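Local coordinates for response regulator aspartate phosphatase I (Bacillus subtilis subsp. subtilis, PDB 4I1A), which dephosphorylates the sporulation phosphotransferase Spo0F and activates the mobile element ICEBs1 by inactivating its repressor ImmR, at residues G192-S197 against L204-K209. Sequence-based numbering, arbitrary orientation.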
loop_
_atom_site.group_PDB
_atom_site.type_symbol
_atom_site.label_atom_id
_atom_site.label_comp_id
_atom_site.label_asym_id
_atom_site.label_seq_id
_atom_site.Cartn_x
_atom_site.Cartn_y
_atom_site.Cartn_z
ATOM N N GLY A 192 -3.851 6.448 1.924
ATOM C CA GLY A 192 -4.178 5.104 1.458
ATOM C C GLY A 192 -5.581 5.054 0.858
ATOM O O GLY A 192 -5.808 4.434 -0.182
ATOM N N ASN A 193 -6.530 5.707 1.521
ATOM C CA ASN A 193 -7.889 5.796 1.000
ATOM C C ASN A 193 -7.938 6.558 -0.322
ATOM O O ASN A 193 -8.625 6.151 -1.257
ATOM C CB ASN A 193 -8.797 6.463 2.022
ATOM C CG ASN A 193 -9.231 5.516 3.124
ATOM O OD1 ASN A 193 -9.840 4.484 2.856
ATOM N ND2 ASN A 193 -8.925 5.868 4.374
ATOM N N LEU A 194 -7.195 7.659 -0.391
ATOM C CA LEU A 194 -7.071 8.437 -1.619
ATOM C C LEU A 194 -6.461 7.608 -2.754
ATOM O O LEU A 194 -6.884 7.727 -3.907
ATOM C CB LEU A 194 -6.261 9.719 -1.366
ATOM C CG LEU A 194 -6.986 10.747 -0.493
ATOM C CD1 LEU A 194 -6.079 11.863 -0.022
ATOM C CD2 LEU A 194 -8.202 11.314 -1.237
ATOM N N ILE A 195 -5.473 6.773 -2.427
ATOM C CA ILE A 195 -4.893 5.842 -3.396
ATOM C C ILE A 195 -5.952 4.870 -3.932
ATOM O O ILE A 195 -6.053 4.651 -5.142
ATOM C CB ILE A 195 -3.708 5.050 -2.788
ATOM C CG1 ILE A 195 -2.471 5.941 -2.691
ATOM C CG2 ILE A 195 -3.374 3.802 -3.613
ATOM C CD1 ILE A 195 -1.285 5.223 -2.164
ATOM N N ASP A 196 -6.753 4.304 -3.036
ATOM C CA ASP A 196 -7.844 3.435 -3.457
ATOM C C ASP A 196 -8.869 4.134 -4.363
ATOM O O ASP A 196 -9.578 3.469 -5.110
ATOM C CB ASP A 196 -8.537 2.800 -2.246
ATOM C CG ASP A 196 -7.645 1.819 -1.518
ATOM O OD1 ASP A 196 -6.646 1.366 -2.120
ATOM O OD2 ASP A 196 -7.950 1.492 -0.350
ATOM N N SER A 197 -8.945 5.463 -4.292
ATOM C CA SER A 197 -9.835 6.228 -5.158
ATOM C C SER A 197 -9.100 6.777 -6.377
ATOM O O SER A 197 -9.647 7.611 -7.103
ATOM C CB SER A 197 -10.452 7.417 -4.406
ATOM O OG SER A 197 -11.151 7.011 -3.255
ATOM N N LEU A 204 -0.319 12.150 -2.683
ATOM C CA LEU A 204 1.033 12.690 -2.621
ATOM C C LEU A 204 1.130 13.895 -1.668
ATOM O O LEU A 204 2.107 14.031 -0.925
ATOM C CB LEU A 204 1.532 13.070 -4.021
ATOM C CG LEU A 204 2.917 13.727 -4.040
ATOM C CD1 LEU A 204 4.016 12.715 -3.692
ATOM C CD2 LEU A 204 3.194 14.417 -5.367
ATOM N N GLU A 205 0.122 14.767 -1.687
ATOM C CA GLU A 205 0.121 15.916 -0.781
ATOM C C GLU A 205 0.122 15.435 0.662
ATOM O O GLU A 205 0.846 15.974 1.496
ATOM C CB GLU A 205 -1.074 16.842 -1.029
ATOM C CG GLU A 205 -1.091 17.546 -2.380
ATOM C CD GLU A 205 -2.493 18.014 -2.775
ATOM O OE1 GLU A 205 -3.337 18.219 -1.869
ATOM O OE2 GLU A 205 -2.759 18.159 -3.990
ATOM N N GLN A 206 -0.690 14.421 0.955
ATOM C CA GLN A 206 -0.723 13.852 2.299
ATOM C C GLN A 206 0.639 13.303 2.713
ATOM O O GLN A 206 1.165 13.659 3.769
ATOM C CB GLN A 206 -1.768 12.748 2.404
ATOM C CG GLN A 206 -3.193 13.258 2.506
ATOM C CD GLN A 206 -3.387 14.235 3.649
ATOM O OE1 GLN A 206 -2.984 13.979 4.785
ATOM N NE2 GLN A 206 -4.001 15.372 3.349
ATOM N N PHE A 207 1.201 12.434 1.874
ATOM C CA PHE A 207 2.485 11.801 2.160
ATOM C C PHE A 207 3.602 12.835 2.286
ATOM O O PHE A 207 4.526 12.647 3.076
ATOM C CB PHE A 207 2.841 10.754 1.091
ATOM C CG PHE A 207 2.027 9.478 1.179
ATOM C CD1 PHE A 207 1.918 8.781 2.375
ATOM C CD2 PHE A 207 1.380 8.971 0.059
ATOM C CE1 PHE A 207 1.179 7.606 2.453
ATOM C CE2 PHE A 207 0.632 7.797 0.131
ATOM C CZ PHE A 207 0.535 7.114 1.327
ATOM N N LEU A 208 3.525 13.920 1.517
ATOM C CA LEU A 208 4.524 14.993 1.636
ATOM C C LEU A 208 4.470 15.646 3.013
ATOM O O LEU A 208 5.502 16.006 3.579
ATOM C CB LEU A 208 4.373 16.048 0.535
ATOM C CG LEU A 208 4.872 15.589 -0.846
ATOM C CD1 LEU A 208 4.461 16.576 -1.930
ATOM C CD2 LEU A 208 6.386 15.386 -0.855
ATOM N N LYS A 209 3.267 15.789 3.556
ATOM C CA LYS A 209 3.125 16.326 4.900
ATOM C C LYS A 209 3.717 15.339 5.890
ATOM O O LYS A 209 4.404 15.723 6.827
ATOM C CB LYS A 209 1.659 16.621 5.238
ATOM C CG LYS A 209 1.107 17.859 4.545
ATOM C CD LYS A 209 -0.152 18.383 5.241
ATOM C CE LYS A 209 -1.318 17.411 5.123
ATOM N NZ LYS A 209 -2.416 17.723 6.088
#
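The helix-turn-helix hairpin of a tetratricopeptide repeat, predicted to span 184-217, is held in part by Ile195 and Leu194 of helix 180-196 packing on Phe207 and Gln206 of helix 200-215. An angle of 161° between the segment axes makes the pair nearly antiparallel, at an axis separation of 10.1 Å, and the 127 Å² buried indicates modest contact between these two segments. On one flank, Ile195 CD1 lies 3.9 Å from Phe207 CE2, near the ring plane, so the methyl meets the edge of the phenyl. The Ile195 side chain is extended, CD1 lying anti to CA (chi2 -178°), which carries its terminal methyl out to the ring. Phe207 CZ lies 4.5 Å from Gly192 N, which sits oblique to the ring. The same phenyl also touches Ile230 and Cys233 of helix 220-236, joining this hairpin to the next helix. Toward the preceding part of the chain, Asn193 ND2 is hydrogen-bonded to Ser162 OG and Asp196 OD2 forms a salt bridge with Lys157 NZ. The second flank relies on the aliphatic part of a polar residue: chi1 of Gln206 (-77°) sets CG beside the backbone N, the bend at chi2 turns only the amide beyond it, and this methylene CG meets Leu194 CD1 at 4.1 Å, the two side chains crossing at about a right angle.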